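Local coordinates for GCN5 like acetylase + bromodomain (Cryptosporidium parvum, PDB 4LDF), which probably acts as a histone H3 acetyltransferase of the GCN5 subfamily, represented here by its bromodomain, a module that recognises acetylated lysine, at residues A[83-86]-A[87-91]. Residues are numbered along the deposited sequence; the frame is centred on the assembly and turned at random.
Sequences DNCR and FYNAK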
ATOM      1  N   ASP A  83      -5.327   1.030  -6.701  1.00 16.96           N
ATOM      2  CA  ASP A  83      -5.693   1.272  -8.088  1.00 16.07           C
ATOM      3  C   ASP A  83      -5.153   0.183  -9.018  1.00 20.67           C
ATOM      4  O   ASP A  83      -5.912  -0.316  -9.851  1.00 21.04           O
ATOM      5  CB  ASP A  83      -5.262   2.682  -8.544  1.00 16.38           C
ATOM      6  CG  ASP A  83      -6.160   3.809  -8.045  1.00 23.95           C
ATOM      7  OD1 ASP A  83      -7.311   3.523  -7.630  1.00 23.45           O
ATOM      8  OD2 ASP A  83      -5.733   4.975  -8.105  1.00 27.41           O
ATOM      9  N   ASN A  84      -3.876  -0.215  -8.837  1.00 19.19           N
ATOM     10  CA  ASN A  84      -3.193  -1.292  -9.586  1.00 18.67           C
ATOM     11  C   ASN A  84      -3.949  -2.597  -9.440  1.00 22.41           C
ATOM     12  O   ASN A  84      -4.195  -3.251 -10.445  1.00 22.56           O
ATOM     13  CB  ASN A  84      -1.743  -1.498  -9.093  1.00 14.81           C
ATOM     14  CG  ASN A  84      -0.760  -0.452  -9.545  1.00 25.98           C
ATOM     15  OD1 ASN A  84      -1.050   0.377 -10.404  1.00 23.30           O
ATOM     16  ND2 ASN A  84       0.445  -0.492  -8.998  1.00 18.65           N
ATOM     17  N   CYS A  85      -4.341  -2.956  -8.194  1.00 18.56           N
ATOM     18  CA  CYS A  85      -5.076  -4.183  -7.895  1.00 18.69           C
ATOM     19  C   CYS A  85      -6.363  -4.242  -8.688  1.00 21.00           C
ATOM     20  O   CYS A  85      -6.601  -5.229  -9.409  1.00 19.82           O
ATOM     21  CB  CYS A  85      -5.341  -4.323  -6.398  1.00 19.48           C
ATOM     22  SG  CYS A  85      -6.101  -5.908  -5.929  1.00 23.54           S
ATOM     23  N   ARG A  86      -7.171  -3.145  -8.589  1.00 17.29           N
ATOM     24  CA  ARG A  86      -8.469  -2.980  -9.252  1.00 17.05           C
ATOM     25  C   ARG A  86      -8.341  -2.918 -10.765  1.00 18.29           C
ATOM     26  O   ARG A  86      -9.210  -3.441 -11.449  1.00 18.44           O
ATOM     27  CB  ARG A  86      -9.251  -1.790  -8.672  1.00 17.92           C
ATOM     28  CG  ARG A  86      -9.780  -2.056  -7.229  1.00 21.00           C
ATOM     29  CD  ARG A  86     -10.682  -0.947  -6.713  1.00 21.37           C
ATOM     30  NE  ARG A  86      -9.936   0.306  -6.565  1.00 26.55           N
ATOM     31  CZ  ARG A  86      -9.589   0.861  -5.409  1.00 35.14           C
ATOM     32  NH1 ARG A  86      -9.987   0.323  -4.254  1.00 16.83           N
ATOM     33  NH2 ARG A  86      -8.863   1.968  -5.395  1.00 14.21           N
ATOM     34  N   PHE A  87      -7.237  -2.329 -11.299  1.00 14.14           N
ATOM     35  CA  PHE A  87      -7.012  -2.286 -12.746  1.00 13.47           C
ATOM     36  C   PHE A  87      -6.697  -3.703 -13.250  1.00 20.47           C
ATOM     37  O   PHE A  87      -7.357  -4.175 -14.178  1.00 21.72           O
ATOM     38  CB  PHE A  87      -5.885  -1.312 -13.102  1.00 15.40           C
ATOM     39  CG  PHE A  87      -5.618  -1.158 -14.580  1.00 16.49           C
ATOM     40  CD1 PHE A  87      -6.132  -0.081 -15.287  1.00 19.99           C
ATOM     41  CD2 PHE A  87      -4.788  -2.057 -15.255  1.00 18.78           C
ATOM     42  CE1 PHE A  87      -5.855   0.075 -16.657  1.00 19.45           C
ATOM     43  CE2 PHE A  87      -4.527  -1.906 -16.622  1.00 20.86           C
ATOM     44  CZ  PHE A  87      -5.050  -0.835 -17.305  1.00 18.90           C
ATOM     45  N   TYR A  88      -5.707  -4.391 -12.637  1.00 18.54           N
ATOM     46  CA  TYR A  88      -5.322  -5.758 -13.030  1.00 17.81           C
ATOM     47  C   TYR A  88      -6.517  -6.736 -12.984  1.00 20.94           C
ATOM     48  O   TYR A  88      -6.667  -7.577 -13.883  1.00 18.34           O
ATOM     49  CB  TYR A  88      -4.151  -6.297 -12.171  1.00 17.98           C
ATOM     50  CG  TYR A  88      -3.800  -7.726 -12.530  1.00 19.46           C
ATOM     51  CD1 TYR A  88      -3.070  -8.018 -13.678  1.00 20.65           C
ATOM     52  CD2 TYR A  88      -4.263  -8.793 -11.762  1.00 21.11           C
ATOM     53  CE1 TYR A  88      -2.787  -9.332 -14.040  1.00 21.44           C
ATOM     54  CE2 TYR A  88      -4.018 -10.116 -12.136  1.00 22.07           C
ATOM     55  CZ  TYR A  88      -3.253 -10.379 -13.260  1.00 26.29           C
ATOM     56  OH  TYR A  88      -2.979 -11.679 -13.612  1.00 24.50           O
ATOM     57  N   ASN A  89      -7.339  -6.614 -11.930  1.00 17.77           N
ATOM     58  CA  ASN A  89      -8.531  -7.433 -11.674  1.00 18.09           C
ATOM     59  C   ASN A  89      -9.810  -6.929 -12.339  1.00 22.85           C
ATOM     60  O   ASN A  89     -10.875  -7.554 -12.173  1.00 22.25           O
ATOM     61  CB  ASN A  89      -8.723  -7.666 -10.164  1.00 17.71           C
ATOM     62  CG  ASN A  89      -7.636  -8.519  -9.569  1.00 33.44           C
ATOM     63  OD1 ASN A  89      -7.597  -9.715  -9.793  1.00 30.95           O
ATOM     64  ND2 ASN A  89      -6.726  -7.929  -8.792  1.00 24.59           N
ATOM     65  N   ALA A  90      -9.697  -5.840 -13.164  1.00 20.85           N
ATOM     66  CA  ALA A  90     -10.792  -5.229 -13.922  1.00 20.04           C
ATOM     67  C   ALA A  90     -12.007  -4.896 -13.032  1.00 24.19           C
ATOM     68  O   ALA A  90     -13.147  -5.151 -13.427  1.00 22.46           O
ATOM     69  CB  ALA A  90     -11.199  -6.145 -15.087  1.00 20.59           C
ATOM     70  N   LYS A  91     -11.752  -4.384 -11.797  1.00 22.34           N
ATOM     71  CA  LYS A  91     -12.777  -4.025 -10.794  1.00 22.60           C
ATOM     72  C   LYS A  91     -13.613  -5.235 -10.304  1.00 26.87           C
ATOM     73  O   LYS A  91     -14.687  -5.055  -9.734  1.00 26.82           O
ATOM     74  CB  LYS A  91     -13.703  -2.887 -11.305  1.00 25.83           C
ATOM     75  CG  LYS A  91     -12.991  -1.622 -11.754  1.00 28.61           C
ATOM     76  CD  LYS A  91     -14.003  -0.581 -12.180  1.00 35.08           C
ATOM     77  CE  LYS A  91     -13.365   0.743 -12.508  1.00 42.33           C
ATOM     78  NZ  LYS A  91     -14.387   1.749 -12.883  1.00 46.59           N
TER
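Asn89 folds back onto Cys85 at the C-terminal end of helix 71-88, where a Schellman motif closes the helix within the bromodomain. This is a local contact along the last turns and round the cap.

Backbone bonds come first. Phe87 N donates to Asp83 O and Tyr88 N to Asn84 O, continuing the helical pattern. The pattern then changes at Ala90, which has a positive phi of 52°. Lys91 N reaches back to Arg86 O at 2.7 Å. Nested inside that bond, Ala90 N bonds to Phe87 O at 3.0 Å.

One salt bridge runs along the helix side. Arg86 NH2 meets Asp83 OD1 at 3.1 Å. The carboxylate oxygen lies at the guanidinium edge, in the guanidinium plane, and is met on its anti side, though well out of the carboxylate plane. A bend at chi3 (-65°) helps turn the arginine chain back toward Asp83. Both charges have second partners: Glu103 of helix 93-110 for Arg86, and Lys79 for Asp83.

The side chain of Asn89 carries the rest. Asn89 follows Tyr88, and probably corresponds to the asparagine that binds acetyl-lysine in bromodomains. Asn89 ND2 donates to a glycerol, probably from the crystallisation liquor, that sits where an acetyl-lysine would probably be held. Tyr88 OH bonds to Asp45, and Tyr95 of helix 93-110 touches both Cys85 and Asn89. The SG of Cys85 sits 3.6 Å from Asn89 ND2, a packing contact. With CG of Asn89 beside its own backbone N (chi1 -67°), ND2 comes next to the oxygen that this N already holds. Two donors of one residue grip Cys85 O: Asn89 N at 3.0 Å, and Asn89 ND2 at 2.8 Å from above the carbonyl plane.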